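PDB 3U4T: TPR repeat-containing protein from Cytophaga hutchinsonii, which is of unknown function but belongs to the tetratricopeptide-repeat family, whose stacked helices commonly form scaffolds for binding other proteins, a role that remains unproven here. Local coordinates for residues Asn174-Tyr179 / Glu203-Val208; Leu197-Tyr202 / Glu225-Tyr230; Ser36-Asn41 / Glu61-Lys66. The protein carries 1 engineered substitution. All blocks are in the same frame, centred on the assembly; numbering follows the deposited sequence.

Contact 1 (Asn174-Tyr179 / Glu203-Val208); sequences NIYIGY and EKLIEV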
loop_
_atom_site.group_PDB
_atom_site.type_symbol
_atom_site.label_atom_id
_atom_site.label_comp_id
_atom_site.label_asym_id
_atom_site.label_seq_id
_atom_site.Cartn_x
_atom_site.Cartn_y
_atom_site.Cartn_z
ATOM N N ASN A 174 1.876 18.327 5.180
ATOM C CA ASN A 174 1.241 18.808 3.950
ATOM C C ASN A 174 1.049 17.771 2.864
ATOM O O ASN A 174 0.686 18.116 1.740
ATOM C CB ASN A 174 2.016 20.002 3.358
ATOM C CG ASN A 174 1.487 21.311 3.843
ATOM O OD1 ASN A 174 1.197 21.474 5.029
ATOM N ND2 ASN A 174 1.374 22.273 2.934
ATOM N N ILE A 175 1.292 16.499 3.180
ATOM C CA ILE A 175 1.119 15.439 2.185
ATOM C C ILE A 175 -0.392 15.357 1.923
ATOM O O ILE A 175 -1.199 15.157 2.841
ATOM C CB ILE A 175 1.697 14.084 2.689
ATOM C CG1 ILE A 175 2.071 13.219 1.488
ATOM C CG2 ILE A 175 0.695 13.363 3.580
ATOM C CD1 ILE A 175 2.894 11.991 1.825
ATOM N N TYR A 176 -0.770 15.540 0.665
ATOM C CA TYR A 176 -2.171 15.567 0.274
ATOM C C TYR A 176 -2.988 14.369 0.713
ATOM O O TYR A 176 -4.136 14.508 1.153
ATOM C CB TYR A 176 -2.274 15.737 -1.243
ATOM C CG TYR A 176 -2.137 14.463 -2.037
ATOM C CD1 TYR A 176 -0.896 13.869 -2.250
ATOM C CD2 TYR A 176 -3.261 13.868 -2.608
ATOM C CE1 TYR A 176 -0.783 12.710 -3.031
ATOM C CE2 TYR A 176 -3.161 12.724 -3.380
ATOM C CZ TYR A 176 -1.926 12.150 -3.594
ATOM O OH TYR A 176 -1.858 11.036 -4.403
ATOM N N ILE A 177 -2.388 13.196 0.585
ATOM C CA ILE A 177 -3.045 11.963 0.951
ATOM C C ILE A 177 -3.515 11.969 2.404
ATOM O O ILE A 177 -4.491 11.309 2.743
ATOM C CB ILE A 177 -2.113 10.778 0.700
ATOM C CG1 ILE A 177 -2.842 9.740 -0.160
ATOM C CG2 ILE A 177 -1.624 10.222 2.025
ATOM C CD1 ILE A 177 -1.927 8.740 -0.867
ATOM N N GLY A 178 -2.823 12.716 3.255
ATOM C CA GLY A 178 -3.224 12.787 4.650
ATOM C C GLY A 178 -4.457 13.657 4.815
ATOM O O GLY A 178 -5.370 13.327 5.575
ATOM N N TYR A 179 -4.495 14.776 4.104
ATOM C CA TYR A 179 -5.648 15.658 4.201
ATOM C C TYR A 179 -6.871 14.951 3.622
ATOM O O TYR A 179 -7.973 15.032 4.185
ATOM C CB TYR A 179 -5.382 16.968 3.459
ATOM C CG TYR A 179 -4.333 17.844 4.125
ATOM C CD1 TYR A 179 -4.535 18.365 5.408
ATOM C CD2 TYR A 179 -3.142 18.147 3.472
ATOM C CE1 TYR A 179 -3.572 19.167 6.017
ATOM C CE2 TYR A 179 -2.171 18.943 4.069
ATOM C CZ TYR A 179 -2.389 19.452 5.341
ATOM O OH TYR A 179 -1.415 20.235 5.913
ATOM N N GLU A 203 -10.462 21.629 2.134
ATOM C CA GLU A 203 -9.999 22.948 1.716
ATOM C C GLU A 203 -8.484 22.904 1.651
ATOM O O GLU A 203 -7.889 23.426 0.706
ATOM C CB GLU A 203 -10.481 24.034 2.682
ATOM C CG GLU A 203 -11.961 24.341 2.526
ATOM C CD GLU A 203 -12.471 25.361 3.519
ATOM O OE1 GLU A 203 -12.089 25.277 4.704
ATOM O OE2 GLU A 203 -13.269 26.234 3.118
ATOM N N LYS A 204 -7.855 22.262 2.636
ATOM C CA LYS A 204 -6.401 22.148 2.633
ATOM C C LYS A 204 -5.952 21.229 1.497
ATOM O O LYS A 204 -4.894 21.434 0.900
ATOM C CB LYS A 204 -5.905 21.611 3.974
ATOM C CG LYS A 204 -5.335 22.684 4.900
ATOM C CD LYS A 204 -3.974 23.180 4.408
ATOM C CE LYS A 204 -3.314 24.130 5.413
ATOM N NZ LYS A 204 -1.839 24.269 5.182
ATOM N N LEU A 205 -6.767 20.219 1.198
ATOM C CA LEU A 205 -6.463 19.279 0.126
ATOM C C LEU A 205 -6.366 20.031 -1.195
ATOM O O LEU A 205 -5.476 19.785 -2.004
ATOM C CB LEU A 205 -7.562 18.240 0.002
ATOM C CG LEU A 205 -7.194 17.214 -1.062
ATOM C CD1 LEU A 205 -6.159 16.268 -0.483
ATOM C CD2 LEU A 205 -8.406 16.432 -1.478
ATOM N N ILE A 206 -7.309 20.938 -1.415
ATOM C CA ILE A 206 -7.317 21.746 -2.628
ATOM C C ILE A 206 -6.135 22.714 -2.543
ATOM O O ILE A 206 -5.537 23.065 -3.559
ATOM C CB ILE A 206 -8.630 22.561 -2.757
ATOM C CG1 ILE A 206 -9.811 21.623 -2.988
ATOM C CG2 ILE A 206 -8.517 23.562 -3.893
ATOM C CD1 ILE A 206 -11.169 22.338 -2.972
ATOM N N GLU A 207 -5.805 23.144 -1.326
ATOM C CA GLU A 207 -4.690 24.067 -1.131
ATOM C C GLU A 207 -3.431 23.441 -1.711
ATOM O O GLU A 207 -2.823 23.982 -2.634
ATOM C CB GLU A 207 -4.478 24.374 0.361
ATOM C CG GLU A 207 -4.884 25.787 0.781
ATOM C CD GLU A 207 -4.811 26.003 2.285
ATOM O OE1 GLU A 207 -3.720 25.809 2.857
ATOM O OE2 GLU A 207 -5.841 26.368 2.897
ATOM N N VAL A 208 -3.057 22.282 -1.184
ATOM C CA VAL A 208 -1.861 21.603 -1.656
ATOM C C VAL A 208 -2.038 20.910 -3.009
ATOM O O VAL A 208 -1.059 20.530 -3.647
ATOM C CB VAL A 208 -1.374 20.566 -0.621
ATOM C CG1 VAL A 208 -1.271 21.210 0.760
ATOM C CG2 VAL A 208 -2.316 19.376 -0.596
#

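Contact 2 (Leu197-Tyr202 / Glu225-Tyr230); sequences LAKPYY and EYIAYY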
loop_
_atom_site.group_PDB
_atom_site.type_symbol
_atom_site.label_atom_id
_atom_site.label_comp_id
_atom_site.label_asym_id
_atom_site.label_seq_id
_atom_site.Cartn_x
_atom_site.Cartn_y
_atom_site.Cartn_z
ATOM N N LEU A 197 -17.404 19.095 9.444
ATOM C CA LEU A 197 -16.162 18.569 10.012
ATOM C C LEU A 197 -15.081 18.316 8.992
ATOM O O LEU A 197 -13.902 18.479 9.283
ATOM C CB LEU A 197 -16.422 17.265 10.771
ATOM C CG LEU A 197 -17.185 17.387 12.090
ATOM C CD1 LEU A 197 -17.322 16.017 12.738
ATOM C CD2 LEU A 197 -16.433 18.342 13.010
ATOM N N ALA A 198 -15.480 17.918 7.791
ATOM C CA ALA A 198 -14.524 17.625 6.737
ATOM C C ALA A 198 -14.101 18.850 5.945
ATOM O O ALA A 198 -13.074 18.839 5.270
ATOM C CB ALA A 198 -15.109 16.584 5.796
ATOM N N LYS A 199 -14.889 19.911 6.040
ATOM C CA LYS A 199 -14.633 21.155 5.312
ATOM C C LYS A 199 -13.187 21.624 5.280
ATOM O O LYS A 199 -12.586 21.744 4.218
ATOM C CB LYS A 199 -15.505 22.264 5.887
ATOM C CG LYS A 199 -15.324 23.635 5.252
ATOM C CD LYS A 199 -16.316 23.888 4.146
ATOM C CE LYS A 199 -16.737 25.355 4.164
ATOM N NZ LYS A 199 -15.583 26.295 4.074
ATOM N N PRO A 200 -12.603 21.903 6.444
ATOM C CA PRO A 200 -11.213 22.361 6.462
ATOM C C PRO A 200 -10.191 21.440 5.799
ATOM O O PRO A 200 -9.251 21.909 5.151
ATOM C CB PRO A 200 -10.933 22.533 7.945
ATOM C CG PRO A 200 -11.832 21.517 8.579
ATOM C CD PRO A 200 -13.109 21.726 7.813
ATOM N N TYR A 201 -10.358 20.132 5.965
ATOM C CA TYR A 201 -9.401 19.187 5.384
ATOM C C TYR A 201 -9.466 19.162 3.863
ATOM O O TYR A 201 -8.431 19.106 3.192
ATOM C CB TYR A 201 -9.624 17.798 5.990
ATOM C CG TYR A 201 -9.535 17.857 7.501
ATOM C CD1 TYR A 201 -8.342 18.238 8.130
ATOM C CD2 TYR A 201 -10.664 17.676 8.294
ATOM C CE1 TYR A 201 -8.284 18.453 9.496
ATOM C CE2 TYR A 201 -10.617 17.889 9.671
ATOM C CZ TYR A 201 -9.424 18.283 10.262
ATOM O OH TYR A 201 -9.384 18.543 11.609
ATOM N N TYR A 202 -10.676 19.222 3.313
ATOM C CA TYR A 202 -10.822 19.233 1.862
ATOM C C TYR A 202 -10.314 20.575 1.330
ATOM O O TYR A 202 -9.790 20.654 0.207
ATOM C CB TYR A 202 -12.294 19.014 1.452
ATOM C CG TYR A 202 -12.690 17.551 1.329
ATOM C CD1 TYR A 202 -11.892 16.657 0.616
ATOM C CD2 TYR A 202 -13.851 17.058 1.928
ATOM C CE1 TYR A 202 -12.237 15.301 0.506
ATOM C CE2 TYR A 202 -14.205 15.698 1.821
ATOM C CZ TYR A 202 -13.386 14.835 1.111
ATOM O OH TYR A 202 -13.683 13.500 1.020
ATOM N N GLU A 225 -16.521 18.706 -4.728
ATOM C CA GLU A 225 -17.872 18.181 -4.642
ATOM C C GLU A 225 -18.382 18.359 -3.226
ATOM O O GLU A 225 -19.497 18.815 -3.025
ATOM C CB GLU A 225 -17.913 16.705 -5.039
ATOM C CG GLU A 225 -17.978 16.454 -6.540
ATOM C CD GLU A 225 -18.355 15.017 -6.877
ATOM O OE1 GLU A 225 -18.879 14.318 -5.988
ATOM O OE2 GLU A 225 -18.145 14.585 -8.029
ATOM N N TYR A 226 -17.569 18.002 -2.244
ATOM C CA TYR A 226 -17.979 18.158 -0.854
ATOM C C TYR A 226 -18.312 19.632 -0.608
ATOM O O TYR A 226 -19.390 19.968 -0.129
ATOM C CB TYR A 226 -16.849 17.729 0.085
ATOM C CG TYR A 226 -17.127 18.060 1.538
ATOM C CD1 TYR A 226 -17.912 17.220 2.330
ATOM C CD2 TYR A 226 -16.665 19.250 2.107
ATOM C CE1 TYR A 226 -18.227 17.547 3.634
ATOM C CE2 TYR A 226 -16.987 19.586 3.411
ATOM C CZ TYR A 226 -17.762 18.735 4.168
ATOM O OH TYR A 226 -18.066 19.067 5.468
ATOM N N ILE A 227 -17.374 20.508 -0.951
ATOM C CA ILE A 227 -17.578 21.930 -0.755
ATOM C C ILE A 227 -18.871 22.398 -1.415
ATOM O O ILE A 227 -19.700 23.048 -0.772
ATOM C CB ILE A 227 -16.386 22.740 -1.308
ATOM C CG1 ILE A 227 -15.093 22.274 -0.640
ATOM C CG2 ILE A 227 -16.581 24.227 -1.023
ATOM C CD1 ILE A 227 -15.071 22.501 0.848
ATOM N N ALA A 228 -19.053 22.063 -2.692
ATOM C CA ALA A 228 -20.269 22.475 -3.408
ATOM C C ALA A 228 -21.548 22.047 -2.690
ATOM O O ALA A 228 -22.522 22.806 -2.653
ATOM C CB ALA A 228 -20.258 21.940 -4.836
ATOM N N TYR A 229 -21.550 20.843 -2.118
ATOM C CA TYR A 229 -22.715 20.361 -1.382
ATOM C C TYR A 229 -22.799 21.082 -0.042
ATOM O O TYR A 229 -23.870 21.476 0.396
ATOM C CB TYR A 229 -22.636 18.847 -1.149
ATOM C CG TYR A 229 -22.839 18.014 -2.408
ATOM C CD1 TYR A 229 -23.936 18.234 -3.254
ATOM C CD2 TYR A 229 -21.952 16.988 -2.740
ATOM C CE1 TYR A 229 -24.142 17.447 -4.395
ATOM C CE2 TYR A 229 -22.151 16.194 -3.878
ATOM C CZ TYR A 229 -23.248 16.428 -4.699
ATOM O OH TYR A 229 -23.458 15.629 -5.803
ATOM N N TYR A 230 -21.661 21.253 0.614
ATOM C CA TYR A 230 -21.654 21.938 1.892
ATOM C C TYR A 230 -22.318 23.300 1.725
ATOM O O TYR A 230 -23.147 23.711 2.540
ATOM C CB TYR A 230 -20.222 22.169 2.366
ATOM C CG TYR A 230 -20.155 23.068 3.577
ATOM C CD1 TYR A 230 -20.359 22.556 4.858
ATOM C CD2 TYR A 230 -19.943 24.439 3.437
ATOM C CE1 TYR A 230 -20.353 23.382 5.972
ATOM C CE2 TYR A 230 -19.939 25.280 4.546
ATOM C CZ TYR A 230 -20.142 24.748 5.810
ATOM O OH TYR A 230 -20.102 25.580 6.905
HETATM O O HOH W 1 -18.701 16.817 7.023
#

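Contact 3 (Ser36-Asn41 / Glu61-Lys66); sequences SPYIYN and ETYFSK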
loop_
_atom_site.group_PDB
_atom_site.type_symbol
_atom_site.label_atom_id
_atom_site.label_comp_id
_atom_site.label_asym_id
_atom_site.label_seq_id
_atom_site.Cartn_x
_atom_site.Cartn_y
_atom_site.Cartn_z
ATOM N N SER A 36 25.476 -25.551 -4.995
ATOM C CA SER A 36 25.145 -24.403 -4.179
ATOM C C SER A 36 23.652 -24.179 -4.187
ATOM O O SER A 36 23.003 -24.298 -5.227
ATOM C CB SER A 36 25.834 -23.161 -4.722
ATOM O OG SER A 36 25.368 -22.003 -4.056
ATOM N N PRO A 37 23.074 -23.893 -3.013
ATOM C CA PRO A 37 21.630 -23.652 -2.952
ATOM C C PRO A 37 21.283 -22.199 -3.278
ATOM O O PRO A 37 20.169 -21.891 -3.713
ATOM C CB PRO A 37 21.285 -24.014 -1.508
ATOM C CG PRO A 37 22.556 -23.690 -0.761
ATOM C CD PRO A 37 23.602 -24.248 -1.681
ATOM N N TYR A 38 22.267 -21.323 -3.099
ATOM C CA TYR A 38 22.091 -19.886 -3.300
ATOM C C TYR A 38 21.846 -19.378 -4.702
ATOM O O TYR A 38 21.744 -18.171 -4.897
ATOM C CB TYR A 38 23.267 -19.133 -2.679
ATOM C CG TYR A 38 23.411 -19.452 -1.214
ATOM C CD1 TYR A 38 22.375 -19.182 -0.325
ATOM C CD2 TYR A 38 24.559 -20.082 -0.720
ATOM C CE1 TYR A 38 22.471 -19.537 1.029
ATOM C CE2 TYR A 38 24.667 -20.439 0.626
ATOM C CZ TYR A 38 23.623 -20.164 1.493
ATOM O OH TYR A 38 23.733 -20.511 2.818
ATOM N N ILE A 39 21.766 -20.270 -5.684
ATOM C CA ILE A 39 21.469 -19.809 -7.027
ATOM C C ILE A 39 19.951 -19.879 -7.146
ATOM O O ILE A 39 19.336 -19.116 -7.880
ATOM C CB ILE A 39 22.121 -20.696 -8.137
ATOM C CG1 ILE A 39 21.452 -22.074 -8.215
ATOM C CG2 ILE A 39 23.601 -20.832 -7.872
ATOM C CD1 ILE A 39 21.934 -22.913 -9.394
ATOM N N TYR A 40 19.352 -20.775 -6.371
ATOM C CA TYR A 40 17.917 -20.990 -6.407
ATOM C C TYR A 40 17.065 -19.915 -5.743
ATOM O O TYR A 40 16.038 -19.525 -6.301
ATOM C CB TYR A 40 17.607 -22.375 -5.833
ATOM C CG TYR A 40 18.250 -23.478 -6.650
ATOM C CD1 TYR A 40 17.722 -23.852 -7.885
ATOM C CD2 TYR A 40 19.416 -24.104 -6.219
ATOM C CE1 TYR A 40 18.340 -24.822 -8.678
ATOM C CE2 TYR A 40 20.049 -25.078 -7.006
ATOM C CZ TYR A 40 19.503 -25.433 -8.233
ATOM O OH TYR A 40 20.109 -26.405 -9.007
ATOM N N ASN A 41 17.462 -19.411 -4.579
ATOM C CA ASN A 41 16.632 -18.384 -3.955
ATOM C C ASN A 41 16.706 -17.082 -4.741
ATOM O O ASN A 41 15.778 -16.281 -4.708
ATOM C CB ASN A 41 17.020 -18.155 -2.485
ATOM C CG ASN A 41 18.425 -17.602 -2.318
ATOM O OD1 ASN A 41 19.329 -17.919 -3.086
ATOM N ND2 ASN A 41 18.618 -16.798 -1.289
ATOM N N GLU A 61 11.370 -23.559 -3.739
ATOM C CA GLU A 61 11.205 -24.837 -3.061
ATOM C C GLU A 61 12.450 -25.696 -3.241
ATOM O O GLU A 61 12.810 -26.480 -2.366
ATOM C CB GLU A 61 9.938 -25.548 -3.566
ATOM C CG GLU A 61 8.671 -24.720 -3.294
ATOM C CD GLU A 61 7.371 -25.422 -3.655
ATOM O OE1 GLU A 61 7.300 -26.045 -4.738
ATOM O OE2 GLU A 61 6.410 -25.330 -2.859
ATOM N N THR A 62 13.120 -25.544 -4.375
ATOM C CA THR A 62 14.341 -26.285 -4.615
ATOM C C THR A 62 15.319 -25.682 -3.609
ATOM O O THR A 62 16.069 -26.390 -2.937
ATOM C CB THR A 62 14.849 -26.061 -6.049
ATOM O OG1 THR A 62 13.984 -26.740 -6.968
ATOM C CG2 THR A 62 16.271 -26.585 -6.205
ATOM N N TYR A 63 15.304 -24.360 -3.501
ATOM C CA TYR A 63 16.164 -23.690 -2.542
ATOM C C TYR A 63 16.013 -24.293 -1.131
ATOM O O TYR A 63 16.999 -24.724 -0.535
ATOM C CB TYR A 63 15.815 -22.209 -2.493
ATOM C CG TYR A 63 16.532 -21.454 -1.402
ATOM C CD1 TYR A 63 17.901 -21.225 -1.478
ATOM C CD2 TYR A 63 15.835 -20.943 -0.312
ATOM C CE1 TYR A 63 18.562 -20.497 -0.497
ATOM C CE2 TYR A 63 16.487 -20.215 0.677
ATOM C CZ TYR A 63 17.850 -19.996 0.573
ATOM O OH TYR A 63 18.509 -19.282 1.535
ATOM N N PHE A 64 14.783 -24.326 -0.608
ATOM C CA PHE A 64 14.539 -24.852 0.741
ATOM C C PHE A 64 14.775 -26.349 0.950
ATOM O O PHE A 64 14.832 -26.821 2.086
ATOM C CB PHE A 64 13.128 -24.487 1.216
ATOM C CG PHE A 64 13.014 -23.090 1.727
ATOM C CD1 PHE A 64 13.790 -22.672 2.797
ATOM C CD2 PHE A 64 12.180 -22.169 1.104
ATOM C CE1 PHE A 64 13.735 -21.339 3.254
ATOM C CE2 PHE A 64 12.113 -20.837 1.547
ATOM C CZ PHE A 64 12.897 -20.423 2.622
ATOM N N SER A 65 14.917 -27.098 -0.134
ATOM C CA SER A 65 15.174 -28.523 -0.023
ATOM C C SER A 65 16.682 -28.731 -0.074
ATOM O O SER A 65 17.166 -29.857 0.013
ATOM C CB SER A 65 14.518 -29.250 -1.193
ATOM O OG SER A 65 15.198 -28.921 -2.392
ATOM N N LYS A 66 17.420 -27.632 -0.225
ATOM C CA LYS A 66 18.883 -27.665 -0.310
ATOM C C LYS A 66 19.612 -26.776 0.690
ATOM O O LYS A 66 20.732 -27.081 1.085
ATOM C CB LYS A 66 19.338 -27.265 -1.717
ATOM C CG LYS A 66 19.257 -28.365 -2.758
ATOM C CD LYS A 66 19.524 -27.808 -4.141
ATOM C CE LYS A 66 20.151 -28.851 -5.048
ATOM N NZ LYS A 66 19.371 -30.119 -5.110
#

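Contact 1 (Asn174-Tyr179 / Glu203-Val208)
Y179 lies against K204 and V208 where the first turn of helix 176-189 runs antiparallel to the later part of helix 199-209, an adjacent helix pair consistent with a TPR-type stack. Y179 CG stands beside its backbone N and anti to the carbonyl carbon (chi1 -69°), and the ring offers a face to K204. K204 CB lies over that face, 4.0 Å from the centroid of the Y179 ring and 18° off its normal, displaced toward the rim. The lysine chain bends at chi2, which brings CD near the phenolic end of the ring; NZ forms a salt bridge with E207 OE1 at 3.4 Å. V208 crosses the tyrosine at about a right angle, its CG1 4.1 Å from Y179 CE2. An alanine in place of Y179 would probably leave K204 CB without its aromatic bed, open a gap beside V208 CG1 and set the N174 amide free to turn. At Y176, by contrast, CB does the touching, 3.7 Å from V208 CG2. Its CG is wedged between backbone N and carbonyl carbon (chi1 83°), and the ring turns away to meet Y216 and helix 217-233. L205 reaches back with one branch, CD1 coming to 3.1 Å from Y176 O, a tight fit, and also packing on the CB atoms of Y176 and Y179. N174 closes the solvent side: its ND2 lies 3.6 Å from V208 CG1, while its OD1 accepts the hydroxyl of Y179 OH at 3.0 Å, the donor standing well above the amide plane.

Contact 2 (Leu197-Tyr202 / Glu225-Tyr230)
The antiparallel pairing of helix 199-209 with helix 217-233, consistent with one step of a TPR-like helical stack, rests here on Y226 and K199. Y226 CG is anti to its backbone N (chi1 171°), and the ring reaches A198 and the backbone of K199. A198 CB covers one face, 4.2 Å from the centroid of the Y226 ring and offset toward its hydroxyl end. Y202 crosses Y226 at about a right angle as a side chain, yet the two ring planes make only 38°, an oblique aromatic pair whose closest atoms are Y202 CD2 and Y226 CG at 3.4 Å. At the far end of the ring, a water lies 2.8 Å from Y226 OH and also takes a weak bond from A198 N. K199 uses its aliphatic length: CD rides over the face of Y230, 3.9 Å from the ring centroid and 16° off the normal, and CE comes to 3.2 Å from Y230 CE2. The same K199 CD touches I227 CD1 at 3.8 Å, so the methylenes bridge two side chains of the partner helix, while NZ turns to E203 and the hydroxyl of Y231. Y202 OH is held by E222. Outward from the pair, Y201 and Y202 pack on helix 176-189, A228 rests on A243 and W244 of helix 237-250, and T193, in the loop between helices 176-189 and 199-209, touches Y226 and Y230.

Contact 3 (Ser36-Asn41 / Glu61-Lys66)
N41 lies flat on Y63, and this is the tight heart of the contact. N41 CB sits over the middle of the ring, 3.3 Å from the centroid of Y63, and the amide is stacked with its plane only 6° from that of the ring. N41 CG takes the crowded position between backbone N and carbonyl carbon (chi1 64°), which lays CG over the CE1 side of Y63, 3.4 Å from that atom. ND2 is held by D76 OD1, so the acid of the following helix helps fix the amide's rotation; Y63 OH makes a weak bond to the other oxygen of D76. The rim of the Y63 ring is lined as well, by P37 O at 3.3 Å from Y63 CD1 and by the ring of Y38. Such close meeting of aromatic and small side chains joins the start of helix 40-49 to the end of helix 53-64, the two arms of an antiparallel helical hairpin within a tetratricopeptide-repeat region. Next to it Y40 is clamped on both faces: T62 CG2 stands over the centre, 3.6 Å from the centroid of the Y40 ring and 14° off its normal, while I39 CG1 covers the opposite side nearer the rim. T62 OG1 turns back to K58 O. The solvent side is looser. There the exposed K66 sends its chain past the outer end of the contact, touching P37 CB with CB at 3.8 Å and Y40 CE2 with CD at 4.0 Å, and it also meets a crystal neighbour.

How the contacts relate
From the N terminus, contact 3 comes first: 36-41 meets 61-66 and closes the short hairpin of helices 40-49 and 53-64. The chain then runs through the middle helices, from 74-86 to 158-171, before contact 1 opens, its centre about 48 Å from that of contact 3. Contacts 1 and 2 cross: 197-202 of contact 2 precedes 203-208, which closes contact 1, and 225-230 closes contact 2 last. Both use helix 199-209, which is thereby tied to helix 176-189 before it and helix 217-233 after it. Their centres lie about 12 Å apart, and Y179 and Y201 touch between them, whereas contact 3 stands alone at the opposite end.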